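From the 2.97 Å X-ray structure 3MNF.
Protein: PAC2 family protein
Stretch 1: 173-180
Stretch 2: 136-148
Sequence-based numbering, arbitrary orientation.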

# COMPACT_ATOMS: atom_id res chain seq x y z
N VAL A 173 -24.14 -10.32 7.16
CA VAL A 173 -25.10 -9.26 6.89
C VAL A 173 -26.02 -9.73 5.75
O VAL A 173 -25.55 -9.94 4.63
CB VAL A 173 -24.39 -7.96 6.45
CG1 VAL A 173 -25.39 -6.87 6.13
CG2 VAL A 173 -23.45 -7.50 7.53
N PRO A 174 -27.32 -9.91 6.04
CA PRO A 174 -28.28 -10.34 5.01
C PRO A 174 -28.22 -9.44 3.79
O PRO A 174 -28.31 -8.21 3.92
CB PRO A 174 -29.61 -10.16 5.69
CG PRO A 174 -29.31 -10.30 7.11
CD PRO A 174 -27.96 -9.75 7.34
N ALA A 175 -28.05 -10.02 2.61
CA ALA A 175 -28.07 -9.21 1.39
C ALA A 175 -28.76 -9.92 0.25
O ALA A 175 -28.75 -11.15 0.15
CB ALA A 175 -26.67 -8.80 0.99
N VAL A 176 -29.37 -9.13 -0.62
CA VAL A 176 -29.98 -9.66 -1.84
C VAL A 176 -29.68 -8.68 -2.95
O VAL A 176 -29.58 -7.47 -2.71
CB VAL A 176 -31.52 -9.89 -1.69
CG1 VAL A 176 -32.21 -8.68 -1.10
CG2 VAL A 176 -32.15 -10.22 -3.02
N SER A 177 -29.49 -9.19 -4.15
CA SER A 177 -29.42 -8.32 -5.30
C SER A 177 -30.60 -8.58 -6.20
O SER A 177 -31.01 -9.73 -6.36
CB SER A 177 -28.11 -8.50 -6.06
OG SER A 177 -27.80 -9.87 -6.21
N LEU A 178 -31.16 -7.50 -6.75
CA LEU A 178 -32.25 -7.57 -7.70
C LEU A 178 -31.73 -7.26 -9.08
O LEU A 178 -31.06 -6.25 -9.28
CB LEU A 178 -33.32 -6.56 -7.32
CG LEU A 178 -33.82 -6.60 -5.88
CD1 LEU A 178 -34.67 -5.40 -5.59
CD2 LEU A 178 -34.62 -7.85 -5.67
N TRP A 179 -32.05 -8.12 -10.03
CA TRP A 179 -31.64 -7.95 -11.42
C TRP A 179 -32.80 -7.70 -12.38
O TRP A 179 -33.82 -8.41 -12.36
CB TRP A 179 -30.86 -9.18 -11.86
CG TRP A 179 -29.54 -9.26 -11.19
CD1 TRP A 179 -29.27 -9.83 -9.98
CD2 TRP A 179 -28.30 -8.70 -11.65
NE1 TRP A 179 -27.95 -9.67 -9.67
CE2 TRP A 179 -27.33 -8.98 -10.68
CE3 TRP A 179 -27.92 -7.98 -12.79
CZ2 TRP A 179 -26.00 -8.60 -10.82
CZ3 TRP A 179 -26.61 -7.59 -12.92
CH2 TRP A 179 -25.67 -7.90 -11.94
N ALA A 180 -32.67 -6.70 -13.24
CA ALA A 180 -33.67 -6.51 -14.27
C ALA A 180 -33.06 -6.93 -15.58
O ALA A 180 -31.88 -6.69 -15.81
CB ALA A 180 -34.11 -5.07 -14.31
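Stretch 2 136-148: GVTSDPDLARTMD

Residues 175-180 form an extended strand, and stretch 2 enters beside it as a second strand at Gly136-Val137 before turning into a helix spanning 141-146. The strand axes approach to 4.7 Å, and their N-to-C directions differ by 157°, so the pairing is antiparallel. Register is fixed by Ser177 opposite Val137, a hydrogen-bonded pair with CA atoms 5.3 Å apart: Val137 N donates to Ser177 O (2.9 Å, 140° at the hydrogen) and Ser177 N to Val137 O (3.0 Å, 161°). Leu178 pairs with Gly136 without such bonds, CA to CA 4.5 Å. Beyond the backbone ladder, Thr138 OG1 donates to Ala175 O at 3.1 Å and also accepts from Asp140 N at 3.1 Å, so one hydroxyl links the start of strand 175-180 to the backbone just ahead of the helix. There Asp140 caps the helix, its OD2 accepting from Leu143 N at 2.8 Å.

The helix directs Leu143 back toward stretch 1, with Leu143 CD1 4.1 Å from Val176 CB and 4.4 Å from Pro174 CB. Just past the helix, selenomethionine Met147 reaches the same valine, SE to Val176 CG2 at 4.0 Å. Val176 therefore has apolar contacts from both residues. On the other sheet face, which carries Ser177 and Val137, Val137 CG2 approaches Trp179 CD1 obliquely at 4.4 Å.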

# COMPACT_ATOMS: atom_id res chain seq x y z
N GLY A 136 -34.16 -12.07 -8.10
CA GLY A 136 -33.24 -11.93 -6.97
C GLY A 136 -32.12 -12.96 -6.90
O GLY A 136 -32.15 -14.01 -7.55
N VAL A 137 -31.10 -12.64 -6.13
CA VAL A 137 -30.04 -13.58 -5.81
C VAL A 137 -29.74 -13.32 -4.35
O VAL A 137 -29.60 -12.16 -3.94
CB VAL A 137 -28.74 -13.37 -6.66
CG1 VAL A 137 -27.55 -14.10 -6.04
CG2 VAL A 137 -28.93 -13.82 -8.14
N THR A 138 -29.66 -14.39 -3.57
CA THR A 138 -29.30 -14.31 -2.17
C THR A 138 -28.61 -15.61 -1.76
O THR A 138 -28.84 -16.66 -2.37
CB THR A 138 -30.55 -14.02 -1.29
OG1 THR A 138 -30.15 -13.88 0.07
CG2 THR A 138 -31.58 -15.13 -1.40
N SER A 139 -27.72 -15.53 -0.78
CA SER A 139 -27.12 -16.71 -0.16
C SER A 139 -27.48 -16.78 1.31
O SER A 139 -26.94 -17.59 2.05
CB SER A 139 -25.61 -16.74 -0.36
OG SER A 139 -25.31 -17.17 -1.67
N ASP A 140 -28.39 -15.90 1.72
CA ASP A 140 -29.05 -15.93 3.01
C ASP A 140 -30.21 -16.94 2.92
O ASP A 140 -31.20 -16.66 2.26
CB ASP A 140 -29.56 -14.53 3.37
CG ASP A 140 -30.07 -14.42 4.81
OD1 ASP A 140 -29.25 -14.42 5.75
OD2 ASP A 140 -31.30 -14.32 5.02
N PRO A 141 -30.08 -18.11 3.58
CA PRO A 141 -31.14 -19.13 3.44
C PRO A 141 -32.49 -18.61 3.96
O PRO A 141 -33.54 -19.00 3.46
CB PRO A 141 -30.64 -20.29 4.30
CG PRO A 141 -29.70 -19.67 5.28
CD PRO A 141 -29.06 -18.51 4.57
N ASP A 142 -32.42 -17.71 4.93
CA ASP A 142 -33.58 -17.07 5.53
C ASP A 142 -34.35 -16.23 4.51
O ASP A 142 -35.51 -16.51 4.23
CB ASP A 142 -33.11 -16.21 6.71
CG ASP A 142 -34.26 -15.63 7.51
OD1 ASP A 142 -34.90 -14.65 7.05
OD2 ASP A 142 -34.50 -16.15 8.62
N LEU A 143 -33.69 -15.20 3.97
CA LEU A 143 -34.29 -14.34 2.94
C LEU A 143 -34.85 -15.14 1.78
O LEU A 143 -35.88 -14.78 1.22
CB LEU A 143 -33.27 -13.34 2.40
CG LEU A 143 -32.90 -12.02 3.08
CD1 LEU A 143 -32.01 -11.24 2.12
CD2 LEU A 143 -34.08 -11.15 3.48
N ALA A 144 -34.15 -16.21 1.40
CA ALA A 144 -34.60 -17.07 0.30
C ALA A 144 -36.05 -17.53 0.52
O ALA A 144 -36.85 -17.50 -0.42
CB ALA A 144 -33.67 -18.24 0.11
N ARG A 145 -36.37 -17.96 1.76
CA ARG A 145 -37.75 -18.22 2.19
C ARG A 145 -38.54 -16.94 2.38
O ARG A 145 -39.56 -16.75 1.74
CB ARG A 145 -37.78 -18.95 3.53
CG ARG A 145 -37.48 -20.42 3.49
CD ARG A 145 -37.71 -21.04 4.88
NE ARG A 145 -37.21 -20.17 5.96
CZ ARG A 145 -35.95 -20.13 6.40
NH1 ARG A 145 -35.02 -20.92 5.87
NH2 ARG A 145 -35.63 -19.30 7.38
N THR A 146 -38.06 -16.07 3.28
CA THR A 146 -38.72 -14.80 3.65
C THR A 146 -39.23 -13.93 2.48
O THR A 146 -40.19 -13.19 2.65
CB THR A 146 -37.83 -13.98 4.60
N MSE A 147 -38.58 -13.99 1.31
CA MSE A 147 -39.17 -13.53 0.04
C MSE A 147 -39.37 -14.80 -0.80
O MSE A 147 -39.09 -15.89 -0.32
CB MSE A 147 -38.29 -12.50 -0.67
CG MSE A 147 -37.03 -13.07 -1.34
SE MSE A 147 -35.62 -11.75 -1.78
CE MSE A 147 -35.15 -11.24 0.04
N ASP A 148 -39.86 -14.69 -2.03
CA ASP A 148 -40.09 -15.92 -2.79
C ASP A 148 -38.92 -16.33 -3.69
O ASP A 148 -39.01 -17.35 -4.38
CB ASP A 148 -41.41 -15.87 -3.56
CG ASP A 148 -42.25 -17.15 -3.38
OD1 ASP A 148 -41.68 -18.21 -3.05
OD2 ASP A 148 -43.48 -17.09 -3.57